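Local structure of peptidase M42 (Thaumarchaeota archaeon SCGC AB-539-E09, 5DS0) at residues Ile192-Met195 against Lys196-Ile200; Glu25-Ala28 against Ile29-Glu32; Ile140-Ser144 against Glu145-Glu149. The protein probably removes amino-terminal residues from peptides as a cobalt-bound, twelve-subunit TET aminopeptidase of the M42 family. All coordinates share one frame; numbering follows the deposited sequence.

Contact 1 of 3, residues Ile192-Met195 against Lys196-Ile200; sequences IRRM and KDQGI
Arg193 and Asp197, one turn apart near the end of helix 179-197, form the charged pair of this contact. Arg193 NH1 reaches Asp197 OD2 at 3.1 Å, a salt bridge whose hydrogen bond is weak because the N-H is poorly aimed (132°). OD2 lies at the edge of the guanidinium, near its plane, with the two flat groups turned 66° apart. Arg193 holds CG anti to its backbone N (chi1 179°) and bends at chi3, which brings NH1 to the aspartate while NH2 pairs with Glu190. Beside it, Arg194 and Gln198 run alongside each other in the same direction, Arg194 CG 3.8 Å from Gln198 NE2; the arginine's charge is met by Glu337 of helix 333-349.

Asp197 N to Arg193 O (2.9 Å) and Gln198 N to Arg194 O (3.0 Å) keep the helical spacing. A Schellman motif then closes the helix: Ile200 N reaches back to Met195 O at 2.8 Å, and Gly199 N bonds Lys196 O at 3.1 Å. Gly199 takes the left-handed, positive-phi conformation at C-prime, which favours glycine.

The apolar part joins Met195, present as selenomethionine, to Ile200, the residue whose N-H closes that motif: Met195 CE meets Ile200 CG2 at 3.6 Å, the two side chains crossing at about a right angle. Both also touch helix 333-349, Met195 at Ile347 and Ile200 at Lys348.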
ATOM      1  N   ILE C 192      -9.506 -54.966  19.354  1.00 45.51           N
ATOM      2  CA  ILE C 192      -9.078 -56.330  19.109  1.00 46.30           C
ATOM      3  C   ILE C 192      -8.830 -57.061  20.421  1.00 48.26           C
ATOM      4  O   ILE C 192      -9.219 -58.219  20.568  1.00 50.53           O
ATOM      5  CB  ILE C 192      -7.828 -56.367  18.209  1.00 45.97           C
ATOM      6  CG1 ILE C 192      -8.224 -56.008  16.777  1.00 45.73           C
ATOM      7  CG2 ILE C 192      -7.187 -57.742  18.213  1.00 46.56           C
ATOM      8  CD1 ILE C 192      -7.065 -55.584  15.906  1.00 45.83           C
ATOM      9  N   ARG C 193      -8.197 -56.392  21.377  1.00 48.92           N
ATOM     10  CA  ARG C 193      -7.920 -57.024  22.662  1.00 49.65           C
ATOM     11  C   ARG C 193      -9.196 -57.457  23.326  1.00 49.67           C
ATOM     12  O   ARG C 193      -9.317 -58.599  23.754  1.00 51.77           O
ATOM     13  CB  ARG C 193      -7.172 -56.083  23.598  1.00 50.41           C
ATOM     14  CG  ARG C 193      -6.886 -56.708  24.959  1.00 51.08           C
ATOM     15  CD  ARG C 193      -6.144 -55.773  25.891  1.00 52.78           C
ATOM     16  NE  ARG C 193      -6.951 -54.645  26.350  1.00 56.82           N
ATOM     17  CZ  ARG C 193      -7.898 -54.684  27.286  1.00 59.80           C
ATOM     18  NH1 ARG C 193      -8.208 -55.813  27.905  1.00 60.37           N
ATOM     19  NH2 ARG C 193      -8.556 -53.561  27.574  1.00 61.27           N
ATOM     20  N   ARG C 194     -10.151 -56.545  23.403  1.00 49.96           N
ATOM     21  CA  ARG C 194     -11.411 -56.818  24.076  1.00 51.96           C
ATOM     22  C   ARG C 194     -12.234 -57.909  23.429  1.00 53.08           C
ATOM     23  O   ARG C 194     -12.918 -58.666  24.110  1.00 54.32           O
ATOM     24  CB  ARG C 194     -12.249 -55.549  24.197  1.00 52.96           C
ATOM     25  CG  ARG C 194     -11.909 -54.869  25.536  1.00 54.90           C
ATOM     26  CD  ARG C 194     -11.864 -53.295  25.587  1.00 54.68           C
ATOM     27  NE  ARG C 194     -13.214 -52.751  25.559  1.00 55.21           N
ATOM     28  CZ  ARG C 194     -13.602 -51.523  25.919  1.00 55.45           C
ATOM     29  NH1 ARG C 194     -14.878 -51.272  25.786  1.00 56.14           N
ATOM     30  NH2 ARG C 194     -12.795 -50.546  26.394  1.00 56.30           N
HETATM   31  N   MSE C 195     -12.164 -57.990  22.110  1.00 54.56           N
HETATM   32  CA  MSE C 195     -12.895 -59.018  21.379  1.00 57.41           C
HETATM   33  C   MSE C 195     -12.371 -60.386  21.714  1.00 57.41           C
HETATM   34  O   MSE C 195     -13.153 -61.329  21.861  1.00 57.72           O
HETATM   35  CB  MSE C 195     -12.819 -58.719  19.886  1.00 58.87           C
HETATM   36  CG  MSE C 195     -13.736 -57.537  19.626  1.00 62.19           C
HETATM   37 SE   MSE C 195     -14.058 -57.257  17.711  0.80 69.66          SE
HETATM   38  CE  MSE C 195     -15.932 -57.888  17.654  1.00 72.40           C
ATOM     39  N   LYS C 196     -11.054 -60.516  21.835  1.00 56.50           N
ATOM     40  CA  LYS C 196     -10.474 -61.771  22.254  1.00 57.35           C
ATOM     41  C   LYS C 196     -10.781 -62.053  23.722  1.00 57.67           C
ATOM     42  O   LYS C 196     -11.297 -63.119  24.037  1.00 59.29           O
ATOM     43  CB  LYS C 196      -8.979 -61.809  21.997  1.00 58.33           C
ATOM     44  CG  LYS C 196      -8.378 -63.148  22.384  1.00 61.65           C
ATOM     45  CD  LYS C 196      -7.260 -63.578  21.454  1.00 64.38           C
ATOM     46  CE  LYS C 196      -6.870 -65.029  21.699  1.00 64.72           C
ATOM     47  NZ  LYS C 196      -5.730 -65.410  20.827  1.00 65.80           N
ATOM     48  N   ASP C 197     -10.511 -61.092  24.604  1.00 57.13           N
ATOM     49  CA  ASP C 197     -10.746 -61.265  26.051  1.00 58.43           C
ATOM     50  C   ASP C 197     -12.163 -61.675  26.432  1.00 58.95           C
ATOM     51  O   ASP C 197     -12.345 -62.491  27.329  1.00 62.67           O
ATOM     52  CB  ASP C 197     -10.395 -59.992  26.838  1.00 59.21           C
ATOM     53  CG  ASP C 197      -8.971 -59.998  27.369  1.00 61.23           C
ATOM     54  OD1 ASP C 197      -8.385 -61.094  27.550  1.00 66.47           O
ATOM     55  OD2 ASP C 197      -8.421 -58.910  27.618  1.00 59.87           O
ATOM     56  N   GLN C 198     -13.161 -61.122  25.758  1.00 57.89           N
ATOM     57  CA  GLN C 198     -14.555 -61.444  26.059  1.00 58.07           C
ATOM     58  C   GLN C 198     -15.178 -62.421  25.064  1.00 58.75           C
ATOM     59  O   GLN C 198     -16.401 -62.558  25.002  1.00 58.07           O
ATOM     60  CB  GLN C 198     -15.368 -60.159  26.087  1.00 58.60           C
ATOM     61  CG  GLN C 198     -14.812 -59.101  27.025  1.00 59.33           C
ATOM     62  CD  GLN C 198     -15.503 -57.760  26.847  1.00 58.68           C
ATOM     63  OE1 GLN C 198     -16.647 -57.686  26.390  1.00 55.02           O
ATOM     64  NE2 GLN C 198     -14.797 -56.687  27.195  1.00 59.29           N
ATOM     65  N   GLY C 199     -14.340 -63.071  24.258  1.00 59.65           N
ATOM     66  CA  GLY C 199     -14.792 -64.020  23.236  1.00 59.99           C
ATOM     67  C   GLY C 199     -15.911 -63.528  22.328  1.00 59.39           C
ATOM     68  O   GLY C 199     -16.817 -64.285  22.002  1.00 59.74           O
ATOM     69  N   ILE C 200     -15.833 -62.273  21.898  1.00 59.11           N
ATOM     70  CA  ILE C 200     -16.855 -61.701  21.029  1.00 58.58           C
ATOM     71  C   ILE C 200     -16.646 -62.199  19.603  1.00 59.82           C
ATOM     72  O   ILE C 200     -15.581 -62.013  19.015  1.00 61.68           O
ATOM     73  CB  ILE C 200     -16.841 -60.160  21.071  1.00 56.56           C
ATOM     74  CG1 ILE C 200     -17.136 -59.675  22.497  1.00 57.53           C
ATOM     75  CG2 ILE C 200     -17.871 -59.586  20.109  1.00 55.63           C
ATOM     76  CD1 ILE C 200     -16.850 -58.206  22.742  1.00 57.41           C
TER

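Contact 2 of 3, residues Glu25-Ala28 against Ile29-Glu32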
ATOM      1  N   GLU C  25      10.225 -47.442  17.017  1.00 42.46           N
ATOM      2  CA  GLU C  25      10.052 -47.531  18.471  1.00 43.25           C
ATOM      3  C   GLU C  25       8.576 -47.653  18.875  1.00 41.70           C
ATOM      4  O   GLU C  25       8.239 -48.443  19.753  1.00 41.21           O
ATOM      5  CB  GLU C  25      10.680 -46.324  19.162  1.00 46.10           C
ATOM      6  CG  GLU C  25      12.158 -46.468  19.497  1.00 49.11           C
ATOM      7  CD  GLU C  25      12.695 -45.356  20.412  1.00 53.19           C
ATOM      8  OE1 GLU C  25      13.522 -44.649  19.849  1.00 54.61           O
ATOM      9  OE2 GLU C  25      12.347 -45.152  21.631  1.00 55.42           O
ATOM     10  N   VAL C  26       7.707 -46.888  18.215  1.00 40.92           N
ATOM     11  CA  VAL C  26       6.265 -46.842  18.548  1.00 40.77           C
ATOM     12  C   VAL C  26       5.563 -48.122  18.054  1.00 40.92           C
ATOM     13  O   VAL C  26       4.712 -48.680  18.735  1.00 43.55           O
ATOM     14  CB  VAL C  26       5.570 -45.507  18.090  1.00 40.48           C
ATOM     15  CG1 VAL C  26       5.542 -45.422  16.588  1.00 40.81           C
ATOM     16  CG2 VAL C  26       4.129 -45.424  18.584  1.00 40.99           C
ATOM     17  N   ASN C  27       5.956 -48.631  16.900  1.00 40.50           N
ATOM     18  CA  ASN C  27       5.362 -49.851  16.390  1.00 39.97           C
ATOM     19  C   ASN C  27       5.849 -51.085  17.144  1.00 40.83           C
ATOM     20  O   ASN C  27       5.166 -52.096  17.190  1.00 40.15           O
ATOM     21  CB  ASN C  27       5.570 -49.930  14.874  1.00 40.51           C
ATOM     22  CG  ASN C  27       4.522 -49.119  14.123  1.00 40.66           C
ATOM     23  OD1 ASN C  27       3.771 -48.351  14.720  1.00 39.34           O
ATOM     24  ND2 ASN C  27       4.464 -49.284  12.814  1.00 42.48           N
ATOM     25  N   ALA C  28       7.042 -51.001  17.733  1.00 42.09           N
ATOM     26  CA  ALA C  28       7.544 -52.051  18.629  1.00 41.71           C
ATOM     27  C   ALA C  28       6.660 -52.147  19.868  1.00 41.27           C
ATOM     28  O   ALA C  28       6.345 -53.234  20.332  1.00 42.98           O
ATOM     29  CB  ALA C  28       8.981 -51.764  19.024  1.00 40.90           C
ATOM     30  N   ILE C  29       6.275 -50.998  20.395  1.00 40.56           N
ATOM     31  CA  ILE C  29       5.390 -50.939  21.556  1.00 41.11           C
ATOM     32  C   ILE C  29       4.047 -51.581  21.256  1.00 41.68           C
ATOM     33  O   ILE C  29       3.470 -52.265  22.108  1.00 42.19           O
ATOM     34  CB  ILE C  29       5.174 -49.476  22.006  1.00 39.98           C
ATOM     35  CG1 ILE C  29       6.440 -48.957  22.698  1.00 39.78           C
ATOM     36  CG2 ILE C  29       3.986 -49.356  22.943  1.00 39.35           C
ATOM     37  CD1 ILE C  29       6.642 -47.471  22.556  1.00 39.17           C
ATOM     38  N   CYS C  30       3.562 -51.351  20.041  1.00 41.98           N
ATOM     39  CA  CYS C  30       2.313 -51.934  19.581  1.00 42.09           C
ATOM     40  C   CYS C  30       2.426 -53.448  19.459  1.00 44.33           C
ATOM     41  O   CYS C  30       1.543 -54.162  19.908  1.00 44.65           O
ATOM     42  CB  CYS C  30       1.889 -51.323  18.238  1.00 40.64           C
ATOM     43  SG  CYS C  30       1.426 -49.574  18.328  1.00 38.02           S
ATOM     44  N   LYS C  31       3.505 -53.935  18.860  1.00 47.30           N
ATOM     45  CA  LYS C  31       3.697 -55.383  18.718  1.00 50.24           C
ATOM     46  C   LYS C  31       3.729 -56.073  20.055  1.00 50.08           C
ATOM     47  O   LYS C  31       3.148 -57.141  20.210  1.00 50.72           O
ATOM     48  CB  LYS C  31       4.991 -55.711  17.978  1.00 53.24           C
ATOM     49  CG  LYS C  31       4.896 -55.472  16.490  1.00 56.16           C
ATOM     50  CD  LYS C  31       6.142 -55.971  15.764  1.00 59.73           C
ATOM     51  CE  LYS C  31       7.092 -54.823  15.495  1.00 63.08           C
ATOM     52  NZ  LYS C  31       8.406 -55.271  14.968  1.00 66.02           N
ATOM     53  N   GLU C  32       4.419 -55.467  21.014  1.00 50.45           N
ATOM     54  CA  GLU C  32       4.567 -56.070  22.329  1.00 52.74           C
ATOM     55  C   GLU C  32       3.222 -56.169  23.060  1.00 51.33           C
ATOM     56  O   GLU C  32       2.885 -57.219  23.607  1.00 53.65           O
ATOM     57  CB  GLU C  32       5.565 -55.294  23.174  1.00 54.84           C
ATOM     58  CG  GLU C  32       5.982 -56.058  24.417  1.00 60.78           C
ATOM     59  CD  GLU C  32       7.036 -55.336  25.235  1.00 67.99           C
ATOM     60  OE1 GLU C  32       7.317 -54.147  24.943  1.00 74.29           O
ATOM     61  OE2 GLU C  32       7.597 -55.962  26.164  1.00 70.16           O
TER
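Two successive turns of helix 24-34, Glu25-Ala28 and Ile29-Glu32, are joined here by regular alpha-helical i to i+4 bonding, with the inner face of the helix packed between helix 2-15, strand 49-53 and helix 179-197. Four backbone bonds link the turns: Ile29 N to Glu25 O (3.3 Å), Cys30 N to Val26 O (3.2 Å), Lys31 N to Asn27 O (3.0 Å) and Glu32 N to Ala28 O (3.0 Å).

Most side-chain contact between the turns is made against backbone rather than against another side chain. Ile29 places CG1 beside its own backbone N (chi1 -74°), which carries the branch back over the preceding turn; it also packs on Leu9 and Thr12 of helix 2-15. Cys30 turns SG back in the same sense, and the Cys30 side chain packs on Leu13, Phe51 and Met189.

The polar ends turn to other parts of the chain. Glu25 OE1 makes a salt bridge to Arg104, and the buried Asn27 amide is satisfied on both atoms, ND2 by Gly47 O and OD1 by Thr67 OG1, which ties the helix to neighbouring loops. Lys31 keeps its aliphatic chain close to the helix: bent at chi3 (-98°), it lays CE 3.7 Å from Asn27 O, while Ile29 CD1 comes to 3.4 Å from Glu25 O.

Contact 3 of 3, residues Ile140-Ser144 against Glu145-Glu149; sequences IGATS and EEEAE
Glu147 turns its side chain back past the start of helix 145-150 and crosses that of Thr143 obliquely. With CG anti to the backbone N (chi1 -166°) and the chain extended beyond it, OE2 is carried to the loop and receives two donors from one residue: Thr143 OG1 at 2.9 Å, and Thr143 N at 3.1 Å in a weak, bent bond. The hydroxyl meets the oxygen from above the carboxylate plane, 58° out of it.

Ser144 sits at the N-cap of the helix. Its OG stands between its own backbone N and carbonyl carbon (chi1 65°) and accepts from Glu147 N at 3.2 Å, a nearly straight capping bond. Ser144 O takes Ala148 N at 3.1 Å, the opening backbone bond of the helix. Glu147 thus gives its N-H to the cap and its carboxylate to the residue before it.

Beneath these polar groups the small side chains close up: Ala142 CB lies 4.1 Å from Ala148 CB, and Ile140 CD1 lies 4.3 Å from the same methyl. The loop also faces the second subunit, where Gln169 bonds Ile140 O and Arg322 bonds Ala142 O.

Replacing Glu147 by an alanine would probably leave Thr143 N and OG1 without their shared acceptor and set the loop freer to move beside that interface. A carboxylate near the amino end of a helix is likely to be favoured by the helix dipole. Separately, the two bonds from Thr143 to OE2 tie the turn before the helix to its first turn.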
ATOM      1  N   ILE C 140      20.715 -26.496  21.227  1.00 37.83           N
ATOM      2  CA  ILE C 140      20.954 -27.661  22.083  1.00 37.83           C
ATOM      3  C   ILE C 140      21.991 -27.369  23.169  1.00 38.45           C
ATOM      4  O   ILE C 140      22.511 -28.295  23.793  1.00 38.79           O
ATOM      5  CB  ILE C 140      21.375 -28.899  21.268  1.00 37.45           C
ATOM      6  CG1 ILE C 140      22.652 -28.612  20.476  1.00 38.32           C
ATOM      7  CG2 ILE C 140      20.263 -29.300  20.323  1.00 36.64           C
ATOM      8  CD1 ILE C 140      23.342 -29.849  19.948  1.00 38.15           C
ATOM      9  N   GLY C 141      22.263 -26.089  23.406  1.00 38.88           N
ATOM     10  CA  GLY C 141      23.166 -25.672  24.472  1.00 39.96           C
ATOM     11  C   GLY C 141      24.617 -25.748  24.063  1.00 41.29           C
ATOM     12  O   GLY C 141      25.513 -25.681  24.912  1.00 41.12           O
ATOM     13  N   ALA C 142      24.852 -25.854  22.761  1.00 42.50           N
ATOM     14  CA  ALA C 142      26.211 -25.963  22.254  1.00 44.09           C
ATOM     15  C   ALA C 142      26.761 -24.573  21.994  1.00 44.85           C
ATOM     16  O   ALA C 142      26.000 -23.632  21.791  1.00 43.25           O
ATOM     17  CB  ALA C 142      26.235 -26.794  20.988  1.00 44.03           C
ATOM     18  N   THR C 143      28.086 -24.455  22.023  1.00 46.98           N
ATOM     19  CA  THR C 143      28.764 -23.166  21.823  1.00 48.15           C
ATOM     20  C   THR C 143      29.653 -23.151  20.571  1.00 49.32           C
ATOM     21  O   THR C 143      30.338 -22.176  20.324  1.00 49.80           O
ATOM     22  CB  THR C 143      29.614 -22.783  23.059  1.00 47.71           C
ATOM     23  OG1 THR C 143      30.537 -23.834  23.343  1.00 47.84           O
ATOM     24  CG2 THR C 143      28.740 -22.565  24.278  1.00 47.27           C
ATOM     25  N   SER C 144      29.635 -24.228  19.790  1.00 50.87           N
ATOM     26  CA  SER C 144      30.444 -24.334  18.573  1.00 51.65           C
ATOM     27  C   SER C 144      29.991 -25.547  17.759  1.00 52.81           C
ATOM     28  O   SER C 144      29.417 -26.487  18.303  1.00 50.72           O
ATOM     29  CB  SER C 144      31.930 -24.490  18.920  1.00 51.94           C
ATOM     30  OG  SER C 144      32.174 -25.714  19.594  1.00 50.93           O
ATOM     31  N   GLU C 145      30.306 -25.542  16.469  1.00 55.52           N
ATOM     32  CA  GLU C 145      30.030 -26.688  15.599  1.00 57.17           C
ATOM     33  C   GLU C 145      30.585 -28.013  16.139  1.00 58.11           C
ATOM     34  O   GLU C 145      29.971 -29.055  15.948  1.00 55.66           O
ATOM     35  CB  GLU C 145      30.594 -26.432  14.200  1.00 59.72           C
ATOM     36  CG  GLU C 145      30.347 -27.559  13.202  1.00 62.55           C
ATOM     37  CD  GLU C 145      30.760 -27.213  11.781  1.00 65.35           C
ATOM     38  OE1 GLU C 145      31.116 -26.040  11.508  1.00 68.04           O
ATOM     39  OE2 GLU C 145      30.747 -28.127  10.928  1.00 67.03           O
ATOM     40  N   GLU C 146      31.733 -27.964  16.822  1.00 61.37           N
ATOM     41  CA  GLU C 146      32.392 -29.164  17.375  1.00 62.68           C
ATOM     42  C   GLU C 146      31.637 -29.679  18.596  1.00 59.78           C
ATOM     43  O   GLU C 146      31.366 -30.878  18.702  1.00 61.07           O
ATOM     44  CB  GLU C 146      33.867 -28.873  17.737  1.00 66.91           C
ATOM     45  CG  GLU C 146      34.796 -28.761  16.531  1.00 71.57           C
ATOM     46  CD  GLU C 146      35.017 -27.320  16.067  1.00 75.37           C
ATOM     47  OE1 GLU C 146      34.139 -26.442  16.289  1.00 74.37           O
ATOM     48  OE2 GLU C 146      36.091 -27.062  15.468  1.00 81.54           O
ATOM     49  N   GLU C 147      31.257 -28.770  19.488  1.00 56.94           N
ATOM     50  CA  GLU C 147      30.540 -29.139  20.704  1.00 55.34           C
ATOM     51  C   GLU C 147      29.184 -29.767  20.357  1.00 54.02           C
ATOM     52  O   GLU C 147      28.685 -30.666  21.048  1.00 53.75           O
ATOM     53  CB  GLU C 147      30.394 -27.909  21.603  1.00 55.16           C
ATOM     54  CG  GLU C 147      29.970 -28.200  23.029  1.00 55.65           C
ATOM     55  CD  GLU C 147      30.222 -27.032  23.973  1.00 56.55           C
ATOM     56  OE1 GLU C 147      31.367 -26.896  24.435  1.00 57.98           O
ATOM     57  OE2 GLU C 147      29.281 -26.262  24.278  1.00 56.04           O
ATOM     58  N   ALA C 148      28.613 -29.322  19.246  1.00 54.61           N
ATOM     59  CA  ALA C 148      27.373 -29.892  18.714  1.00 54.55           C
ATOM     60  C   ALA C 148      27.579 -31.284  18.165  1.00 55.42           C
ATOM     61  O   ALA C 148      26.771 -32.168  18.411  1.00 55.86           O
ATOM     62  CB  ALA C 148      26.816 -29.003  17.618  1.00 54.21           C
ATOM     63  N   GLU C 149      28.640 -31.460  17.388  1.00 57.50           N
ATOM     64  CA  GLU C 149      28.987 -32.769  16.837  1.00 60.19           C
ATOM     65  C   GLU C 149      29.250 -33.806  17.932  1.00 58.55           C
ATOM     66  O   GLU C 149      28.834 -34.944  17.790  1.00 55.99           O
ATOM     67  CB  GLU C 149      30.195 -32.661  15.890  1.00 66.00           C
ATOM     68  CG  GLU C 149      29.828 -32.311  14.443  1.00 68.34           C
ATOM     69  CD  GLU C 149      30.963 -31.656  13.664  1.00 70.72           C
ATOM     70  OE1 GLU C 149      32.139 -31.769  14.072  1.00 72.25           O
ATOM     71  OE2 GLU C 149      30.666 -31.000  12.646  1.00 73.25           O
TER

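In the fold
Along the chain contact 2 comes first, then contact 3, then contact 1. Contacts 1 and 2 are the nearest pair, without touching, their centres 20 Å apart and nearest atoms about 9 Å: helices 24-34 and 179-197 pack against each other, and helix 24-34 also lies on strand 49-53 of the mixed sheet. Asp180, a ligand in both cobalt sites, lies near the start of helix 179-197, and contact 1 closes its other end. Contact 3 stands apart, its centre 52 Å from that of contact 1 and 33 Å from that of contact 2, beside the six-stranded barrel. Contacts 1 and 2 thus lie on helices of the part that carries the cobalt sites, while contact 3 borders another subunit of the twelve-chain assembly.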